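Local coordinates for alpha,alpha-trehalose-phosphate synthase (UDP-forming) (Burkholderia xenovorans, PDB 5HXA), which belongs to glycosyltransferase family 20, whose enzymes have the GT-B fold of two Rossmann-like domains facing each other across a cleft, at residues A[180-185]-A[200-205]; A[392-395]-A[400-403]. All coordinates share one frame; numbering follows the deposited sequence.

Interaction 1: A[180-185]-A[200-205]; sequences ELVKAM and QSFVDF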
loop_
_atom_site.group_PDB
_atom_site.type_symbol
_atom_site.label_atom_id
_atom_site.label_comp_id
_atom_site.label_asym_id
_atom_site.label_seq_id
_atom_site.Cartn_x
_atom_site.Cartn_y
_atom_site.Cartn_z
ATOM N N GLU A 180 11.567 8.656 -13.649
ATOM C CA GLU A 180 12.879 8.465 -14.259
ATOM C C GLU A 180 13.279 6.992 -14.253
ATOM O O GLU A 180 13.915 6.500 -15.199
ATOM C CB GLU A 180 13.902 9.324 -13.504
ATOM C CG GLU A 180 15.325 9.209 -13.985
ATOM C CD GLU A 180 16.231 10.259 -13.356
ATOM O OE1 GLU A 180 16.217 10.403 -12.109
ATOM O OE2 GLU A 180 16.943 10.948 -14.119
ATOM N N LEU A 181 12.892 6.266 -13.203
ATOM C CA LEU A 181 13.234 4.851 -13.093
ATOM C C LEU A 181 12.511 4.018 -14.144
ATOM O O LEU A 181 13.116 3.148 -14.774
ATOM C CB LEU A 181 12.903 4.347 -11.689
ATOM C CG LEU A 181 13.829 4.851 -10.562
ATOM C CD1 LEU A 181 13.257 4.492 -9.187
ATOM C CD2 LEU A 181 15.260 4.321 -10.719
ATOM N N VAL A 182 11.208 4.247 -14.335
ATOM C CA VAL A 182 10.487 3.467 -15.346
ATOM C C VAL A 182 11.021 3.778 -16.736
ATOM O O VAL A 182 11.210 2.873 -17.559
ATOM C CB VAL A 182 8.972 3.717 -15.258
ATOM C CG1 VAL A 182 8.265 3.043 -16.441
ATOM C CG2 VAL A 182 8.430 3.185 -13.911
ATOM N N LYS A 183 11.264 5.062 -17.027
ATOM C CA LYS A 183 11.867 5.419 -18.307
ATOM C C LYS A 183 13.171 4.662 -18.526
ATOM O O LYS A 183 13.385 4.055 -19.581
ATOM C CB LYS A 183 12.112 6.930 -18.374
ATOM C CG LYS A 183 12.884 7.332 -19.654
ATOM C CD LYS A 183 12.967 8.853 -19.811
ATOM C CE LYS A 183 13.746 9.240 -21.070
ATOM N NZ LYS A 183 13.624 10.703 -21.350
ATOM N N ALA A 184 14.048 4.662 -17.514
ATOM C CA ALA A 184 15.324 3.963 -17.649
ATOM C C ALA A 184 15.118 2.470 -17.860
ATOM O O ALA A 184 15.858 1.837 -18.620
ATOM C CB ALA A 184 16.204 4.215 -16.424
ATOM N N MET A 185 14.121 1.882 -17.195
ATOM C CA MET A 185 13.881 0.450 -17.372
ATOM C C MET A 185 13.566 0.091 -18.825
ATOM O O MET A 185 13.828 -1.037 -19.252
ATOM C CB MET A 185 12.741 -0.020 -16.468
ATOM C CG MET A 185 13.121 -0.106 -14.977
ATOM S SD MET A 185 11.678 -0.421 -13.946
ATOM C CE MET A 185 11.425 -2.193 -14.184
ATOM N N GLN A 200 1.529 -6.682 -15.316
ATOM C CA GLN A 200 0.430 -5.756 -15.565
ATOM C C GLN A 200 0.628 -4.447 -14.808
ATOM O O GLN A 200 0.295 -3.378 -15.330
ATOM C CB GLN A 200 -0.908 -6.400 -15.201
ATOM C CG GLN A 200 -2.128 -5.600 -15.681
ATOM C CD GLN A 200 -2.148 -5.401 -17.190
ATOM O OE1 GLN A 200 -2.038 -6.359 -17.956
ATOM N NE2 GLN A 200 -2.275 -4.145 -17.624
ATOM N N SER A 201 1.186 -4.509 -13.594
ATOM C CA SER A 201 1.497 -3.304 -12.835
ATOM C C SER A 201 2.431 -2.381 -13.613
ATOM O O SER A 201 2.228 -1.160 -13.658
ATOM C CB SER A 201 2.130 -3.708 -11.505
ATOM O OG SER A 201 2.715 -2.600 -10.871
ATOM N N PHE A 202 3.482 -2.951 -14.206
ATOM C CA PHE A 202 4.440 -2.164 -14.982
ATOM C C PHE A 202 3.774 -1.570 -16.213
ATOM O O PHE A 202 3.907 -0.376 -16.495
ATOM C CB PHE A 202 5.614 -3.061 -15.380
ATOM C CG PHE A 202 6.679 -2.378 -16.196
ATOM C CD1 PHE A 202 7.641 -1.580 -15.585
ATOM C CD2 PHE A 202 6.744 -2.566 -17.568
ATOM C CE1 PHE A 202 8.642 -0.968 -16.344
ATOM C CE2 PHE A 202 7.740 -1.960 -18.324
ATOM C CZ PHE A 202 8.688 -1.161 -17.715
ATOM N N VAL A 203 3.045 -2.397 -16.958
ATOM C CA VAL A 203 2.393 -1.920 -18.170
ATOM C C VAL A 203 1.311 -0.894 -17.832
ATOM O O VAL A 203 1.123 0.092 -18.562
ATOM C CB VAL A 203 1.830 -3.115 -18.960
ATOM C CG1 VAL A 203 0.964 -2.633 -20.112
ATOM C CG2 VAL A 203 2.984 -4.000 -19.469
ATOM N N ASP A 204 0.597 -1.095 -16.717
ATOM C CA ASP A 204 -0.393 -0.101 -16.290
ATOM C C ASP A 204 0.241 1.269 -16.082
ATOM O O ASP A 204 -0.347 2.299 -16.443
ATOM C CB ASP A 204 -1.076 -0.540 -14.994
ATOM C CG ASP A 204 -2.210 -1.535 -15.220
ATOM O OD1 ASP A 204 -2.613 -1.753 -16.382
ATOM O OD2 ASP A 204 -2.706 -2.089 -14.216
ATOM N N PHE A 205 1.419 1.316 -15.460
ATOM C CA PHE A 205 2.042 2.615 -15.237
ATOM C C PHE A 205 2.302 3.301 -16.566
ATOM O O PHE A 205 1.995 4.489 -16.749
ATOM C CB PHE A 205 3.351 2.480 -14.453
ATOM C CG PHE A 205 4.046 3.800 -14.264
ATOM C CD1 PHE A 205 3.718 4.622 -13.191
ATOM C CD2 PHE A 205 4.960 4.265 -15.212
ATOM C CE1 PHE A 205 4.322 5.873 -13.040
ATOM C CE2 PHE A 205 5.566 5.499 -15.066
ATOM C CZ PHE A 205 5.251 6.305 -13.977
#
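The carboxylate of Asp204 has a polar partner at OD2, while its helix neighbours Phe202 and Phe205 turn apolar rings to Val182 and Met185. Asp204 OD2 forms a salt bridge with Arg208 of the second subunit. A 2.7 Å bond from Gln200 NE2 to Asp204 OD1, from above the carboxylate plane, is doubtful, because Gln200 is modelled in two conformers. The contact joins helix 178-185, which precedes strand 190-193, to helix 196-208, which follows it. The short axes are 11.6 Å apart and cross at -108°. Val182 touches both rings. Its CG2 makes an off-centre CH-pi contact, 4.2 Å from the centroid of the Phe205 ring. Its CG1 stands anti to the backbone N (chi1 172°), lies 3.7 Å from Phe205 CD2 and also touches Phe202 CE1. Met185 and Phe202 run past each other in opposite directions. A bend at chi3 (78°) brings Met185 CE to 3.7 Å from Phe202 CE1. The sulfur SD is 5.2 Å from the Phe202 ring centroid, an oblique Met-aromatic contact. Phe166 meets the Phe202 ring edge-to-face. The helices therefore join by dispersion and weak aromatic forces, while the Asp204 carboxylate is tied instead to the second subunit.

Interaction 2: A[392-395]-A[400-403]; sequences LVLS and AAEQ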
loop_
_atom_site.group_PDB
_atom_site.type_symbol
_atom_site.label_atom_id
_atom_site.label_comp_id
_atom_site.label_asym_id
_atom_site.label_seq_id
_atom_site.Cartn_x
_atom_site.Cartn_y
_atom_site.Cartn_z
ATOM N N LEU A 392 1.229 -28.009 2.672
ATOM C CA LEU A 392 1.649 -26.613 2.533
ATOM C C LEU A 392 0.483 -25.664 2.815
ATOM O O LEU A 392 -0.610 -25.817 2.248
ATOM C CB LEU A 392 2.199 -26.344 1.123
ATOM C CG LEU A 392 2.573 -24.886 0.803
ATOM C CD1 LEU A 392 3.710 -24.354 1.691
ATOM C CD2 LEU A 392 2.923 -24.702 -0.693
ATOM N N VAL A 393 0.717 -24.702 3.707
ATOM C CA VAL A 393 -0.180 -23.578 3.958
ATOM C C VAL A 393 0.512 -22.339 3.396
ATOM O O VAL A 393 1.641 -22.017 3.795
ATOM C CB VAL A 393 -0.497 -23.417 5.456
ATOM C CG1 VAL A 393 -1.349 -22.147 5.699
ATOM C CG2 VAL A 393 -1.220 -24.660 5.991
ATOM N N LEU A 394 -0.153 -21.651 2.470
ATOM C CA LEU A 394 0.498 -20.675 1.607
ATOM C C LEU A 394 -0.298 -19.377 1.527
ATOM O O LEU A 394 -1.517 -19.393 1.327
ATOM C CB LEU A 394 0.676 -21.257 0.192
ATOM C CG LEU A 394 1.387 -20.373 -0.833
ATOM C CD1 LEU A 394 2.872 -20.194 -0.474
ATOM C CD2 LEU A 394 1.247 -21.024 -2.193
ATOM N N SER A 395 0.413 -18.254 1.632
ATOM C CA SER A 395 -0.199 -16.937 1.491
ATOM C C SER A 395 -0.620 -16.670 0.054
ATOM O O SER A 395 0.097 -16.997 -0.890
ATOM C CB SER A 395 0.790 -15.846 1.916
ATOM O OG SER A 395 0.320 -14.579 1.503
ATOM N N ALA A 400 3.644 -17.479 -5.399
ATOM C CA ALA A 400 3.758 -18.879 -5.786
ATOM C C ALA A 400 2.421 -19.630 -5.824
ATOM O O ALA A 400 2.402 -20.779 -6.275
ATOM C CB ALA A 400 4.739 -19.601 -4.847
ATOM N N ALA A 401 1.299 -19.016 -5.411
ATOM C CA ALA A 401 0.061 -19.780 -5.207
ATOM C C ALA A 401 -0.493 -20.366 -6.505
ATOM O O ALA A 401 -0.909 -21.533 -6.536
ATOM C CB ALA A 401 -0.999 -18.914 -4.529
ATOM N N GLU A 402 -0.510 -19.582 -7.585
ATOM C CA GLU A 402 -1.013 -20.105 -8.854
ATOM C C GLU A 402 -0.194 -21.303 -9.336
ATOM O O GLU A 402 -0.710 -22.170 -10.049
ATOM C CB GLU A 402 -1.013 -18.998 -9.913
ATOM N N GLN A 403 1.068 -21.382 -8.945
ATOM C CA GLN A 403 1.931 -22.458 -9.400
ATOM C C GLN A 403 1.916 -23.669 -8.489
ATOM O O GLN A 403 2.650 -24.628 -8.750
ATOM C CB GLN A 403 3.351 -21.951 -9.523
ATOM C CG GLN A 403 3.552 -21.036 -10.681
ATOM C CD GLN A 403 4.987 -20.694 -10.790
ATOM O OE1 GLN A 403 5.541 -20.061 -9.889
ATOM N NE2 GLN A 403 5.634 -21.166 -11.854
#
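Leu394 and Ala401 meet where a strand of a Rossmann-like parallel sheet runs out into its following loop. Strand 391-395 supplies Leu394. The loop to strand 408-410 supplies Ala401, after turning back over the strand end. The apolar contact is carried by one methyl group. With CG anti to the backbone N (chi1 -178°), the Leu394 side chain places CD2 against Ala401. Leu394 CD2 lies 3.9 Å from Ala401 CB. The backbone carbon Ala400 C is 4.1 Å from Leu394 CD2. The methyl thus meets loop backbone as well as the Ala401 side chain. Leu394 also touches Ala377 of helix 375-382. The polar bonds hold each segment separately. The Leu394 backbone bonds to Leu408 and Val410 of the neighbouring strand. Ser395 OG bonds to Pro368 O and Phe397 N. Within the loop, Gln403 N gives a weak 3.0 Å bond to Ala400 O, and Gln403 OE1 bonds to Lys378 NZ. A bound 1,2-ethanediol, probably from the crystallisation liquor, lies about 3 Å from the Ala401 side chain. The tightest point is Leu394 CD2 against Ala401 CA, at 3.5 Å. Ala401 N, 3.8 Å from Leu394 CD2, is buried with no polar partner.

Overall arrangement
Interactions 1 and 2 lie in the two different sheet-based halves of the protein. Their centres are 27 Å apart, their nearest atoms are about 14 Å apart, and they share no helix or strand. Interaction 1 packs two helices beside the mixed ten-strand sheet. Interaction 2 packs a strand end of the six-strand parallel sheet against its own loop. Both are largely buried and apolar. The first is richer, with two aromatic rings, a thioether and a valine; the second rests on a leucine methyl and small alanines. Their surroundings differ too. Residues 200-205 reach the second subunit, whereas no other chain touches interaction 2, which lies beside a bound 1,2-ethanediol.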